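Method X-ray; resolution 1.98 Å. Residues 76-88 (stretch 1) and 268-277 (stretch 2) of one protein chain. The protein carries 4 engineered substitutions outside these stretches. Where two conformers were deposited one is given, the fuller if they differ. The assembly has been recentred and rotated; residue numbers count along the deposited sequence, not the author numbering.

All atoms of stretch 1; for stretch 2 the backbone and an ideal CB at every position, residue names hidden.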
# COMPACT_ATOMS: atom_id res chain seq x y z
N PRO A 76 -9.38 -6.19 1.92
CA PRO A 76 -10.22 -5.08 2.37
C PRO A 76 -10.36 -5.00 3.89
O PRO A 76 -10.30 -6.01 4.57
CB PRO A 76 -11.59 -5.36 1.75
CG PRO A 76 -11.53 -6.77 1.22
CD PRO A 76 -10.15 -7.28 1.28
N LYS A 77 -10.55 -3.78 4.39
CA LYS A 77 -10.85 -3.56 5.80
C LYS A 77 -12.07 -4.39 6.19
O LYS A 77 -12.98 -4.59 5.40
CB LYS A 77 -11.17 -2.08 6.02
CG LYS A 77 -11.42 -1.69 7.47
CD LYS A 77 -11.83 -0.20 7.55
CE LYS A 77 -12.65 0.07 8.81
NZ LYS A 77 -13.97 -0.63 8.78
N TYR A 78 -12.08 -4.86 7.43
CA TYR A 78 -13.26 -5.49 8.01
C TYR A 78 -14.49 -4.58 7.89
O TYR A 78 -14.38 -3.36 7.82
CB TYR A 78 -12.99 -5.76 9.49
CG TYR A 78 -12.34 -4.58 10.21
CD1 TYR A 78 -13.10 -3.52 10.68
CD2 TYR A 78 -10.96 -4.55 10.41
CE1 TYR A 78 -12.49 -2.45 11.36
CE2 TYR A 78 -10.35 -3.48 11.06
CZ TYR A 78 -11.12 -2.44 11.52
OH TYR A 78 -10.49 -1.39 12.16
N ASN A 79 -15.67 -5.19 7.81
CA ASN A 79 -16.90 -4.42 7.96
C ASN A 79 -17.19 -4.29 9.45
O ASN A 79 -17.27 -5.29 10.18
CB ASN A 79 -18.07 -5.08 7.22
CG ASN A 79 -18.05 -4.84 5.72
OD1 ASN A 79 -17.51 -3.84 5.23
ND2 ASN A 79 -18.64 -5.77 4.97
N ASN A 80 -17.33 -3.05 9.92
CA ASN A 80 -17.56 -2.82 11.35
C ASN A 80 -18.66 -3.70 11.94
O ASN A 80 -18.52 -4.22 13.03
CB ASN A 80 -17.91 -1.36 11.63
CG ASN A 80 -16.77 -0.41 11.34
OD1 ASN A 80 -15.64 -0.82 11.07
ND2 ASN A 80 -17.08 0.89 11.40
N ASN A 81 -19.76 -3.86 11.20
CA ASN A 81 -20.92 -4.59 11.70
C ASN A 81 -20.89 -6.10 11.44
O ASN A 81 -21.85 -6.81 11.75
CB ASN A 81 -22.22 -3.98 11.14
CG ASN A 81 -22.35 -4.16 9.63
OD1 ASN A 81 -21.85 -5.12 9.06
ND2 ASN A 81 -23.05 -3.22 8.99
N ASP A 82 -19.80 -6.59 10.87
CA ASP A 82 -19.67 -8.01 10.56
C ASP A 82 -18.32 -8.54 11.04
O ASP A 82 -17.67 -9.32 10.34
CB ASP A 82 -19.84 -8.23 9.06
CG ASP A 82 -20.12 -9.68 8.71
OD1 ASP A 82 -20.62 -10.43 9.57
OD2 ASP A 82 -19.85 -10.06 7.55
N ILE A 83 -17.92 -8.14 12.24
CA ILE A 83 -16.58 -8.45 12.72
C ILE A 83 -16.37 -9.93 13.11
O ILE A 83 -15.27 -10.46 12.91
CB ILE A 83 -16.15 -7.50 13.87
CG1 ILE A 83 -14.62 -7.50 14.00
CG2 ILE A 83 -16.82 -7.84 15.18
CD1 ILE A 83 -13.94 -6.88 12.79
N GLN A 84 -17.40 -10.60 13.62
CA GLN A 84 -17.21 -12.00 13.98
C GLN A 84 -17.00 -12.88 12.74
O GLN A 84 -16.21 -13.83 12.77
CB GLN A 84 -18.34 -12.52 14.88
CG GLN A 84 -18.31 -11.89 16.27
CD GLN A 84 -16.92 -11.95 16.91
OE1 GLN A 84 -16.24 -12.98 16.89
NE2 GLN A 84 -16.50 -10.84 17.50
N THR A 85 -17.67 -12.55 11.65
CA THR A 85 -17.40 -13.24 10.39
C THR A 85 -15.95 -13.03 9.98
O THR A 85 -15.24 -13.97 9.64
CB THR A 85 -18.35 -12.79 9.26
OG1 THR A 85 -19.69 -13.15 9.60
CG2 THR A 85 -17.99 -13.45 7.92
N TYR A 86 -15.50 -11.79 10.04
CA TYR A 86 -14.15 -11.43 9.66
C TYR A 86 -13.14 -12.21 10.51
O TYR A 86 -12.18 -12.79 9.99
CB TYR A 86 -13.96 -9.91 9.78
CG TYR A 86 -12.55 -9.38 9.59
CD1 TYR A 86 -12.08 -9.04 8.32
CD2 TYR A 86 -11.71 -9.17 10.68
CE1 TYR A 86 -10.79 -8.54 8.14
CE2 TYR A 86 -10.42 -8.65 10.51
CZ TYR A 86 -9.98 -8.34 9.25
OH TYR A 86 -8.72 -7.83 9.07
N LEU A 87 -13.38 -12.26 11.82
CA LEU A 87 -12.46 -12.93 12.74
C LEU A 87 -12.49 -14.46 12.66
O LEU A 87 -11.47 -15.11 12.87
CB LEU A 87 -12.75 -12.51 14.18
CG LEU A 87 -12.31 -11.09 14.53
CD1 LEU A 87 -12.60 -10.81 16.00
CD2 LEU A 87 -10.84 -10.95 14.21
N GLN A 88 -13.65 -15.03 12.39
CA GLN A 88 -13.83 -16.47 12.57
C GLN A 88 -13.79 -17.29 11.27
O GLN A 88 -13.62 -18.51 11.30
CB GLN A 88 -15.13 -16.74 13.33
CG GLN A 88 -15.13 -16.11 14.72
CD GLN A 88 -16.39 -16.43 15.51
OE1 GLN A 88 -17.06 -17.42 15.25
NE2 GLN A 88 -16.70 -15.59 16.49
N UNK A 268 -12.39 8.91 15.10
CA UNK A 268 -12.15 7.48 15.12
C UNK A 268 -13.42 6.68 15.24
O UNK A 268 -14.50 7.21 15.52
CB UNK A 268 -11.21 7.12 16.27
N UNK A 269 -13.29 5.39 15.00
CA UNK A 269 -14.36 4.45 15.31
C UNK A 269 -13.76 3.29 16.08
O UNK A 269 -12.71 2.76 15.71
CB UNK A 269 -15.07 3.96 14.04
N UNK A 270 -14.40 2.89 17.16
CA UNK A 270 -14.01 1.65 17.81
C UNK A 270 -15.20 0.93 18.42
O UNK A 270 -16.21 1.53 18.77
CB UNK A 270 -12.96 1.93 18.89
N UNK A 271 -15.07 -0.39 18.50
CA UNK A 271 -16.05 -1.19 19.19
C UNK A 271 -15.30 -2.21 20.04
O UNK A 271 -14.15 -1.97 20.41
CB UNK A 271 -17.01 -1.87 18.21
N UNK A 272 -15.92 -3.34 20.36
CA UNK A 272 -15.26 -4.32 21.22
C UNK A 272 -14.00 -4.90 20.57
O UNK A 272 -13.01 -5.16 21.24
CB UNK A 272 -16.23 -5.45 21.56
N UNK A 273 -14.05 -5.09 19.25
CA UNK A 273 -13.01 -5.84 18.57
C UNK A 273 -12.01 -4.97 17.83
O UNK A 273 -10.89 -5.40 17.59
CB UNK A 273 -13.65 -6.82 17.59
N UNK A 274 -12.41 -3.77 17.45
CA UNK A 274 -11.57 -2.98 16.55
C UNK A 274 -11.51 -1.49 16.89
O UNK A 274 -12.32 -0.97 17.66
CB UNK A 274 -12.08 -3.14 15.12
N UNK A 275 -10.53 -0.82 16.30
CA UNK A 275 -10.39 0.62 16.43
C UNK A 275 -9.58 1.14 15.27
O UNK A 275 -8.57 0.53 14.88
CB UNK A 275 -9.74 1.00 17.76
N UNK A 276 -10.01 2.27 14.70
CA UNK A 276 -9.27 2.94 13.64
C UNK A 276 -9.60 4.42 13.61
O UNK A 276 -10.70 4.82 13.99
CB UNK A 276 -9.57 2.30 12.28
N UNK A 277 -8.66 5.22 13.13
CA UNK A 277 -8.95 6.62 12.85
C UNK A 277 -9.40 6.80 11.42
O UNK A 277 -8.92 6.11 10.52
CB UNK A 277 -7.72 7.49 13.13

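Position 268 is extended, and its ideal CB has nothing of stretch 1 within 5.5 Å. It is Asn268, which makes no contact here.

Position 269 is a strand position with CA-to-CB toward stretch 1. The ideal CB lies 4.5 Å from Asn80 ND2. A flat or polar side chain would suit, since an amide can lie over a ring or pair with a polar group. The residue is Phe269. Asn80 ND2 sits over one face of its ring, 3.5 Å from Phe269 CD2. Its backbone pairs with that of 276 in both directions.

Position 270 points away, so polar residues are natural. It is Asn270, whose ND2 donates to OD1 of 275 at 3.1 Å.

Position 271 points toward stretch 1, but its ideal CB has nothing within 5.5 Å. The chain turns here. A short side chain with an acceptor could bind the free amides of the turn. Asn271 does this: its OD1 accepts from N of 273 and from N of 274, both at 2.9 Å. Its ND2 lies 3.6 Å from Asn80 O.

Position 272 points sideways, with nothing of stretch 1 within 5.5 Å of its ideal CB. Small or polar residues would do. It is Ala272.

Position 273 points toward the helix. Its ideal CB is 3.8 Å from Ile83 CG1 and 4.4 Å from Leu87 CD1. This close approach favours a small apolar residue. It is Ala273, whose CB packs at those same distances on Ile83 CG1 and Leu87 CD1.

Position 274 faces Tyr78 and Ile83. Its ideal CB is 3.8 Å from Tyr78 OH and 4.8 Å from Ile83 CD1. Apolar side chains such as Val, Leu, Ile or Met would suit. Ile274 places CG2 over one face of the Tyr78 ring, 3.9 Å from the centroid, a CH-pi contact. CG2 also lies 3.6 Å from Ile83 CD1.

Position 275 points away, so polar residues fit. In Asn275, the backbone O accepts from water 2 (2.9 Å), which also bonds Tyr78 OH (2.7 Å).

Position 276 points toward Lys77 and Tyr78. Beyond it lie the Lys77 methylenes and the Asn80 amide, so a long aromatic with a polar tip is attractive. Phe, Met or His are also conceivable. Tyr276 receives Lys77 CE over one ring face, 3.7 Å from the centroid. Water 1 links Tyr276 OH (2.7 Å) to Lys77 NZ (3.0 Å). Asn80 ND2 is 3.0 Å from Tyr276 OH.

Position 277 is out of reach, so stretch 1 sets no preference. It is Gln277, bonded elsewhere in the structure.

Stretch 2 (268-277) NFNNAAINYQ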
# COMPACT_ATOMS: atom_id res chain seq x y z
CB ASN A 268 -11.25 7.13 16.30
CG ASN A 268 -11.88 7.47 17.61
OD1 ASN A 268 -12.85 6.84 18.02
ND2 ASN A 268 -11.36 8.48 18.28
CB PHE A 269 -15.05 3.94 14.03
CG PHE A 269 -16.18 2.99 14.31
CD1 PHE A 269 -17.49 3.43 14.32
CD2 PHE A 269 -15.92 1.67 14.63
CE1 PHE A 269 -18.54 2.55 14.62
CE2 PHE A 269 -16.95 0.79 14.94
CZ PHE A 269 -18.26 1.23 14.93
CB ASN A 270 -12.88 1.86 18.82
CG ASN A 270 -13.15 2.99 19.79
OD1 ASN A 270 -13.98 2.86 20.69
ND2 ASN A 270 -12.43 4.09 19.64
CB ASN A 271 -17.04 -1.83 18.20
CG ASN A 271 -16.36 -2.76 17.21
OD1 ASN A 271 -15.23 -3.19 17.42
ND2 ASN A 271 -17.06 -3.08 16.12
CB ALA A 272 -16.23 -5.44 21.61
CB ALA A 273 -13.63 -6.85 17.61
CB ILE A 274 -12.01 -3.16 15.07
CG1 ILE A 274 -13.47 -2.73 14.88
CG2 ILE A 274 -11.84 -4.60 14.62
CD1 ILE A 274 -13.61 -1.27 14.49
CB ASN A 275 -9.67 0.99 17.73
CG ASN A 275 -9.19 2.43 17.73
OD1 ASN A 275 -9.98 3.36 17.88
ND2 ASN A 275 -7.89 2.63 17.53
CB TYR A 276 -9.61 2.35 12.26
CG TYR A 276 -11.05 2.52 11.82
CD1 TYR A 276 -11.45 3.62 11.07
CD2 TYR A 276 -12.02 1.56 12.15
CE1 TYR A 276 -12.78 3.77 10.66
CE2 TYR A 276 -13.34 1.70 11.74
CZ TYR A 276 -13.72 2.81 11.00
OH TYR A 276 -15.03 2.95 10.61
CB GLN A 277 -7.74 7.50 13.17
CG GLN A 277 -7.58 7.71 14.68
CD GLN A 277 -6.36 8.54 15.02
OE1 GLN A 277 -5.42 8.63 14.22
NE2 GLN A 277 -6.36 9.14 16.20
O HOH W 1 -15.98 1.63 8.42
O HOH W 2 -7.81 -0.98 12.50
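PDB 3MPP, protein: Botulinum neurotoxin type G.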